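Local coordinates for protein probable N-acetyl-gamma-glutamyl-phosphate reductase, chloroplastic (Arabidopsis thaliana, PDB 1XYG) that probably catalyses the NADPH-dependent reduction of N-acetyl-L-glutamyl 5-phosphate to its semialdehyde in chloroplast arginine biosynthesis, at residues A[284-290]-A[304-309]; A[291-295]-A[308-312]. Residues are numbered along the deposited sequence.

Contact 1 of 2, residues A[284-290]-A[304-309]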
ATOM      1  N   GLU A 284     -19.975   1.456  24.926  1.00 34.36           N
ATOM      2  CA  GLU A 284     -19.975   2.054  23.598  1.00 31.95           C
ATOM      3  C   GLU A 284     -18.773   1.634  22.743  1.00 31.03           C
ATOM      4  O   GLU A 284     -18.930   1.215  21.597  1.00 29.58           O
ATOM      5  CB  GLU A 284     -19.987   3.584  23.720  1.00 31.75           C
ATOM      6  CG  GLU A 284     -19.823   4.338  22.399  1.00 32.64           C
ATOM      7  CD  GLU A 284     -20.945   4.057  21.406  1.00 34.24           C
ATOM      8  OE1 GLU A 284     -21.989   3.510  21.817  1.00 36.70           O
ATOM      9  OE2 GLU A 284     -20.790   4.390  20.214  1.00 35.16           O
ATOM     10  N   PHE A 285     -17.578   1.721  23.316  1.00 30.03           N
ATOM     11  CA  PHE A 285     -16.361   1.426  22.573  1.00 29.67           C
ATOM     12  C   PHE A 285     -15.824   0.010  22.473  1.00 30.26           C
ATOM     13  O   PHE A 285     -14.871  -0.235  21.735  1.00 31.91           O
ATOM     14  CB  PHE A 285     -15.274   2.359  23.071  1.00 27.29           C
ATOM     15  CG  PHE A 285     -15.646   3.802  22.937  1.00 26.08           C
ATOM     16  CD1 PHE A 285     -15.863   4.353  21.672  1.00 24.80           C
ATOM     17  CD2 PHE A 285     -15.838   4.595  24.065  1.00 23.76           C
ATOM     18  CE1 PHE A 285     -16.268   5.678  21.531  1.00 24.13           C
ATOM     19  CE2 PHE A 285     -16.243   5.923  23.936  1.00 23.54           C
ATOM     20  CZ  PHE A 285     -16.458   6.465  22.670  1.00 24.20           C
ATOM     21  N   VAL A 286     -16.417  -0.927  23.195  1.00 30.58           N
ATOM     22  CA  VAL A 286     -15.960  -2.302  23.126  1.00 29.45           C
ATOM     23  C   VAL A 286     -17.106  -3.169  22.618  1.00 29.84           C
ATOM     24  O   VAL A 286     -18.108  -3.355  23.297  1.00 30.36           O
ATOM     25  CB  VAL A 286     -15.490  -2.794  24.513  1.00 29.19           C
ATOM     26  CG1 VAL A 286     -14.883  -4.194  24.401  1.00 27.26           C
ATOM     27  CG2 VAL A 286     -14.490  -1.804  25.095  1.00 27.22           C
ATOM     28  N   LYS A 287     -16.952  -3.691  21.408  1.00 31.08           N
ATOM     29  CA  LYS A 287     -17.974  -4.528  20.801  1.00 31.16           C
ATOM     30  C   LYS A 287     -17.547  -5.989  20.746  1.00 31.96           C
ATOM     31  O   LYS A 287     -16.459  -6.316  20.264  1.00 32.17           O
ATOM     32  CB  LYS A 287     -18.275  -4.053  19.371  1.00 31.51           C
ATOM     33  CG  LYS A 287     -18.617  -2.566  19.227  1.00 31.85           C
ATOM     34  CD  LYS A 287     -19.797  -2.167  20.112  1.00 32.59           C
ATOM     35  CE  LYS A 287     -20.237  -0.732  19.845  1.00 32.14           C
ATOM     36  NZ  LYS A 287     -21.185  -0.255  20.893  1.00 33.16           N
ATOM     37  N   VAL A 288     -18.405  -6.865  21.250  1.00 31.45           N
ATOM     38  CA  VAL A 288     -18.141  -8.298  21.211  1.00 31.80           C
ATOM     39  C   VAL A 288     -18.968  -8.839  20.038  1.00 32.46           C
ATOM     40  O   VAL A 288     -20.196  -8.769  20.051  1.00 31.45           O
ATOM     41  CB  VAL A 288     -18.583  -8.981  22.517  1.00 31.08           C
ATOM     42  CG1 VAL A 288     -18.402 -10.488  22.397  1.00 29.68           C
ATOM     43  CG2 VAL A 288     -17.773  -8.438  23.678  1.00 29.84           C
ATOM     44  N   LEU A 289     -18.300  -9.355  19.012  1.00 33.12           N
ATOM     45  CA  LEU A 289     -19.006  -9.864  17.841  1.00 35.01           C
ATOM     46  C   LEU A 289     -19.581 -11.251  18.104  1.00 36.91           C
ATOM     47  O   LEU A 289     -19.202 -11.913  19.075  1.00 36.43           O
ATOM     48  CB  LEU A 289     -18.062  -9.903  16.630  1.00 34.87           C
ATOM     49  CG  LEU A 289     -17.193  -8.658  16.382  1.00 33.13           C
ATOM     50  CD1 LEU A 289     -16.387  -8.846  15.113  1.00 29.14           C
ATOM     51  CD2 LEU A 289     -18.065  -7.415  16.285  1.00 30.33           C
ATOM     52  N   ASP A 290     -20.504 -11.690  17.252  1.00 40.96           N
ATOM     53  CA  ASP A 290     -21.108 -13.010  17.427  1.00 44.67           C
ATOM     54  C   ASP A 290     -20.057 -14.086  17.181  1.00 47.26           C
ATOM     55  O   ASP A 290     -19.161 -13.917  16.346  1.00 46.51           O
ATOM     56  CB  ASP A 290     -22.287 -13.224  16.467  1.00 46.80           C
ATOM     57  CG  ASP A 290     -23.456 -12.284  16.738  1.00 48.69           C
ATOM     58  OD1 ASP A 290     -23.572 -11.767  17.870  1.00 46.41           O
ATOM     59  OD2 ASP A 290     -24.270 -12.075  15.815  1.00 49.93           O
ATOM     60  N   ASN A 304     -12.613   5.131  17.807  1.00 25.38           N
ATOM     61  CA  ASN A 304     -12.170   4.751  19.132  1.00 24.09           C
ATOM     62  C   ASN A 304     -12.713   3.382  19.540  1.00 24.28           C
ATOM     63  O   ASN A 304     -12.665   3.012  20.713  1.00 22.48           O
ATOM     64  CB  ASN A 304     -12.616   5.811  20.141  1.00 24.27           C
ATOM     65  CG  ASN A 304     -11.866   5.708  21.452  1.00 25.28           C
ATOM     66  OD1 ASN A 304     -10.635   5.669  21.462  1.00 26.13           O
ATOM     67  ND2 ASN A 304     -12.598   5.663  22.565  1.00 24.82           N
ATOM     68  N   TYR A 305     -13.207   2.622  18.570  1.00 23.75           N
ATOM     69  CA  TYR A 305     -13.778   1.312  18.854  1.00 25.02           C
ATOM     70  C   TYR A 305     -12.816   0.137  18.872  1.00 25.97           C
ATOM     71  O   TYR A 305     -11.772   0.142  18.217  1.00 27.26           O
ATOM     72  CB  TYR A 305     -14.893   0.997  17.855  1.00 25.59           C
ATOM     73  CG  TYR A 305     -16.055   1.944  17.947  1.00 25.08           C
ATOM     74  CD1 TYR A 305     -16.994   1.829  18.972  1.00 26.08           C
ATOM     75  CD2 TYR A 305     -16.200   2.974  17.027  1.00 24.91           C
ATOM     76  CE1 TYR A 305     -18.053   2.725  19.078  1.00 27.42           C
ATOM     77  CE2 TYR A 305     -17.245   3.871  17.117  1.00 27.32           C
ATOM     78  CZ  TYR A 305     -18.169   3.748  18.143  1.00 28.54           C
ATOM     79  OH  TYR A 305     -19.191   4.664  18.230  1.00 28.86           O
ATOM     80  N   CYS A 306     -13.209  -0.876  19.630  1.00 25.68           N
ATOM     81  CA  CYS A 306     -12.459  -2.111  19.758  1.00 27.21           C
ATOM     82  C   CYS A 306     -13.445  -3.240  19.494  1.00 26.84           C
ATOM     83  O   CYS A 306     -14.495  -3.311  20.126  1.00 27.58           O
ATOM     84  CB  CYS A 306     -11.883  -2.256  21.174  1.00 24.99           C
ATOM     85  SG  CYS A 306     -11.265  -3.913  21.571  1.00 27.73           S
ATOM     86  N   HIS A 307     -13.124  -4.100  18.538  1.00 26.01           N
ATOM     87  CA  HIS A 307     -13.981  -5.234  18.234  1.00 26.28           C
ATOM     88  C   HIS A 307     -13.205  -6.474  18.642  1.00 26.80           C
ATOM     89  O   HIS A 307     -12.008  -6.577  18.365  1.00 26.42           O
ATOM     90  CB  HIS A 307     -14.296  -5.318  16.733  1.00 25.36           C
ATOM     91  CG  HIS A 307     -15.179  -4.219  16.222  1.00 27.13           C
ATOM     92  ND1 HIS A 307     -15.493  -4.080  14.887  1.00 26.32           N
ATOM     93  CD2 HIS A 307     -15.806  -3.200  16.862  1.00 25.87           C
ATOM     94  CE1 HIS A 307     -16.270  -3.023  14.726  1.00 26.05           C
ATOM     95  NE2 HIS A 307     -16.476  -2.473  15.908  1.00 25.23           N
ATOM     96  N   MET A 308     -13.882  -7.406  19.300  1.00 28.23           N
ATOM     97  CA  MET A 308     -13.249  -8.648  19.710  1.00 29.86           C
ATOM     98  C   MET A 308     -14.192  -9.817  19.440  1.00 30.01           C
ATOM     99  O   MET A 308     -15.416  -9.652  19.389  1.00 30.20           O
ATOM    100  CB  MET A 308     -12.861  -8.599  21.194  1.00 28.78           C
ATOM    101  CG  MET A 308     -14.015  -8.390  22.149  1.00 29.50           C
ATOM    102  SD  MET A 308     -13.468  -8.481  23.875  1.00 32.24           S
ATOM    103  CE  MET A 308     -12.485  -6.964  23.993  1.00 27.99           C
ATOM    104  N   SER A 309     -13.606 -10.992  19.251  1.00 29.68           N
ATOM    105  CA  SER A 309     -14.366 -12.201  18.981  1.00 31.42           C
ATOM    106  C   SER A 309     -13.624 -13.411  19.550  1.00 31.11           C
ATOM    107  O   SER A 309     -12.398 -13.387  19.685  1.00 29.02           O
ATOM    108  CB  SER A 309     -14.561 -12.359  17.470  1.00 32.47           C
ATOM    109  OG  SER A 309     -15.380 -13.475  17.174  1.00 36.67           O
TER
HETATM  110  O   HOH W   1     -17.082 -14.252  19.178  1.00 35.11           O
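Two neighbouring strands, 286-288 and 306-309, run parallel here. Their axes come within 4.8 Å and cross at -25°. The contact begins before the first strand, where Glu-284 OE2 accepts a hydrogen bond from Tyr-305 OH at 2.6 Å. Gln-355 also bonds that hydroxyl. Phe-285 packs obliquely on the Tyr-305 ring, with CD1 3.8 Å from Tyr-305 CE1. Asn-304 ND2 lies over one face of the Phe-285 ring, 3.6 Å from Phe-285 CG, while its hydrogen bond goes to Gln-338. The backbone ladder starts with Cys-306 N to Phe-285 O, 2.8 Å. Val-286 pairs with Cys-306, and its CG1 touches Met-308 CE at 3.7 Å. Lys-287 bonds to the same strand twice, flanking His-307: its N donates to Cys-306 O at 2.8 Å and its O accepts from Met-308 N at 3.0 Å. The Lys-287 side chain lies on the same side of the sheet as His-307, with CB 3.6 Å from His-307 CD2. Lys-287 NZ makes a weak bond back to Glu-284 O, 2.8 Å. Val-288 shares the Val-286 and Met-308 face, which helix 269-280 covers. Leu-289 N closes the ladder on Met-308 O at 2.9 Å, and Leu-289 CD2 sits over a face of the His-307 ring. A water donates to Leu-289 O (3.2 Å) and Ser-309 OG (2.7 Å). Arg-65 of the second subunit packs on Lys-287, Leu-289 and His-307. Phe-285, Lys-287 and Leu-289 bond across to Cys-306 and Met-308, the standard parallel beta pattern, which here adds a short strand at one edge of the dimerisation domain's mixed sheet within the subunit.

Contact 2 of 2, residues A[291-295]-A[308-312]; sequences EGVVP and MSVFP
Residues 308-311 are in beta conformation, with phi from -116° to -149° and psi from 140° to 155°; Pro-312 ends the strand. Residues 291-295 form no regular structure. Glu-291 (-48/136) and Gly-292 (90/-17) are the central pair of a type II turn from Asp-290 to Val-293. At Gly-292 a CB would jam against the carbonyl oxygen of Glu-291, so the turn calls for glycine. After the turn the loop runs back against the strand direction. CA atoms of Gly-292 and Phe-311 are 6.1 Å apart, and those of Pro-295 and Met-308 6.5 Å. This spacing is too wide for a beta ladder.

One hydrogen bond joins the segments. Ser-309, chi1 t, points toward the loop and donates from OG to Val-293 O at 2.7 Å. Phe-311, chi1 m with chi2 75°, brings its ring to the same carbonyl, with CZ 3.3 Å from Val-293 O. Gly-292 O lies at the ring edge, 3.6 Å from Phe-311 CE2. Val-294 CG2 meets Phe-311 CE2 at 3.8 Å. Pro-295 CD rests on Ser-309 CB at 3.7 Å.

In the third subunit, Val-219 packs on Phe-311, Ser-216 packs on Val-294, and Thr-220 bonds Pro-312 O. The arrangement is a glycine-containing type II turn that folds a loop back over a sheet strand at a subunit interface of the homotetramer.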
ATOM      1  N   GLU A 291     -20.161 -15.189  17.917  1.00 49.96           N
ATOM      2  CA  GLU A 291     -19.214 -16.285  17.769  1.00 51.25           C
ATOM      3  C   GLU A 291     -19.000 -16.659  16.301  1.00 49.14           C
ATOM      4  O   GLU A 291     -19.951 -16.738  15.518  1.00 46.34           O
ATOM      5  CB  GLU A 291     -19.690 -17.509  18.564  1.00 55.81           C
ATOM      6  CG  GLU A 291     -19.453 -17.398  20.068  1.00 63.29           C
ATOM      7  CD  GLU A 291     -19.997 -18.583  20.854  1.00 66.83           C
ATOM      8  OE1 GLU A 291     -21.237 -18.718  20.969  1.00 68.19           O
ATOM      9  OE2 GLU A 291     -19.179 -19.384  21.357  1.00 67.20           O
ATOM     10  N   GLY A 292     -17.739 -16.868  15.937  1.00 46.71           N
ATOM     11  CA  GLY A 292     -17.413 -17.237  14.573  1.00 45.80           C
ATOM     12  C   GLY A 292     -17.139 -16.058  13.663  1.00 43.60           C
ATOM     13  O   GLY A 292     -16.548 -16.223  12.598  1.00 45.29           O
ATOM     14  N   VAL A 293     -17.561 -14.868  14.078  1.00 40.62           N
ATOM     15  CA  VAL A 293     -17.357 -13.670  13.270  1.00 36.42           C
ATOM     16  C   VAL A 293     -15.948 -13.114  13.450  1.00 33.43           C
ATOM     17  O   VAL A 293     -15.497 -12.854  14.563  1.00 31.57           O
ATOM     18  CB  VAL A 293     -18.398 -12.595  13.623  1.00 35.33           C
ATOM     19  CG1 VAL A 293     -18.193 -11.350  12.770  1.00 35.14           C
ATOM     20  CG2 VAL A 293     -19.778 -13.161  13.408  1.00 36.55           C
ATOM     21  N   VAL A 294     -15.256 -12.934  12.335  1.00 31.22           N
ATOM     22  CA  VAL A 294     -13.897 -12.432  12.367  1.00 30.82           C
ATOM     23  C   VAL A 294     -13.811 -10.910  12.270  1.00 29.97           C
ATOM     24  O   VAL A 294     -14.265 -10.308  11.298  1.00 28.08           O
ATOM     25  CB  VAL A 294     -13.059 -13.053  11.217  1.00 31.23           C
ATOM     26  CG1 VAL A 294     -11.624 -12.537  11.266  1.00 28.51           C
ATOM     27  CG2 VAL A 294     -13.085 -14.570  11.318  1.00 29.56           C
ATOM     28  N   PRO A 295     -13.241 -10.264  13.295  1.00 29.06           N
ATOM     29  CA  PRO A 295     -13.123  -8.803  13.243  1.00 29.76           C
ATOM     30  C   PRO A 295     -12.014  -8.393  12.258  1.00 29.44           C
ATOM     31  O   PRO A 295     -11.152  -9.195  11.916  1.00 28.84           O
ATOM     32  CB  PRO A 295     -12.808  -8.428  14.692  1.00 30.13           C
ATOM     33  CG  PRO A 295     -12.104  -9.624  15.212  1.00 31.25           C
ATOM     34  CD  PRO A 295     -12.856 -10.783  14.617  1.00 30.38           C
ATOM     35  N   MET A 308     -13.882  -7.406  19.300  1.00 28.23           N
ATOM     36  CA  MET A 308     -13.249  -8.648  19.710  1.00 29.86           C
ATOM     37  C   MET A 308     -14.192  -9.817  19.440  1.00 30.01           C
ATOM     38  O   MET A 308     -15.416  -9.652  19.389  1.00 30.20           O
ATOM     39  CB  MET A 308     -12.861  -8.599  21.194  1.00 28.78           C
ATOM     40  CG  MET A 308     -14.015  -8.390  22.149  1.00 29.50           C
ATOM     41  SD  MET A 308     -13.468  -8.481  23.875  1.00 32.24           S
ATOM     42  CE  MET A 308     -12.485  -6.964  23.993  1.00 27.99           C
ATOM     43  N   SER A 309     -13.606 -10.992  19.251  1.00 29.68           N
ATOM     44  CA  SER A 309     -14.366 -12.201  18.981  1.00 31.42           C
ATOM     45  C   SER A 309     -13.624 -13.411  19.550  1.00 31.11           C
ATOM     46  O   SER A 309     -12.398 -13.387  19.685  1.00 29.02           O
ATOM     47  CB  SER A 309     -14.561 -12.359  17.470  1.00 32.47           C
ATOM     48  OG  SER A 309     -15.380 -13.475  17.174  1.00 36.67           O
ATOM     49  N   VAL A 310     -14.374 -14.459  19.890  1.00 32.11           N
ATOM     50  CA  VAL A 310     -13.796 -15.680  20.452  1.00 32.37           C
ATOM     51  C   VAL A 310     -14.026 -16.866  19.513  1.00 33.12           C
ATOM     52  O   VAL A 310     -15.100 -17.009  18.926  1.00 33.42           O
ATOM     53  CB  VAL A 310     -14.432 -16.040  21.813  1.00 32.37           C
ATOM     54  CG1 VAL A 310     -13.726 -17.246  22.404  1.00 34.70           C
ATOM     55  CG2 VAL A 310     -14.357 -14.876  22.757  1.00 34.77           C
ATOM     56  N   PHE A 311     -13.016 -17.722  19.389  1.00 31.49           N
ATOM     57  CA  PHE A 311     -13.110 -18.895  18.530  1.00 30.08           C
ATOM     58  C   PHE A 311     -12.500 -20.093  19.226  1.00 30.97           C
ATOM     59  O   PHE A 311     -11.634 -19.948  20.089  1.00 28.23           O
ATOM     60  CB  PHE A 311     -12.331 -18.712  17.227  1.00 30.77           C
ATOM     61  CG  PHE A 311     -12.615 -17.441  16.510  1.00 32.79           C
ATOM     62  CD1 PHE A 311     -12.105 -16.233  16.977  1.00 32.31           C
ATOM     63  CD2 PHE A 311     -13.392 -17.444  15.354  1.00 32.85           C
ATOM     64  CE1 PHE A 311     -12.362 -15.045  16.307  1.00 32.83           C
ATOM     65  CE2 PHE A 311     -13.658 -16.259  14.672  1.00 32.90           C
ATOM     66  CZ  PHE A 311     -13.142 -15.056  15.151  1.00 33.59           C
ATOM     67  N   PRO A 312     -12.942 -21.303  18.850  1.00 29.66           N
ATOM     68  CA  PRO A 312     -12.378 -22.494  19.474  1.00 30.19           C
ATOM     69  C   PRO A 312     -11.036 -22.769  18.796  1.00 29.54           C
ATOM     70  O   PRO A 312     -10.853 -22.466  17.615  1.00 28.12           O
ATOM     71  CB  PRO A 312     -13.417 -23.568  19.159  1.00 29.38           C
ATOM     72  CG  PRO A 312     -13.849 -23.180  17.781  1.00 30.46           C
ATOM     73  CD  PRO A 312     -14.002 -21.666  17.892  1.00 30.63           C
TER

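In the fold
From the N terminus, helix 269-280 leads into 284-290, the first half of contact 1. Residues 291-295 follow at once, then the rest of the loop, then strand 306-312. The two loops cross: 291-295 lies within the loop that contact 1 closes, and 304-307 lies within the one contact 2 closes, while 308-309 serves both. Contact 1 adds a short strand at one edge of the sheet within the subunit; contact 2 lays the start of the connecting loop along the C-terminal half of strand 306-312, the next strand in. Pro-295 joins them, its CB 3.6 Å from Leu-289 CD1 and 4.0 Å from His-307 CB. Contact 1 borders the second subunit, contact 2 the third.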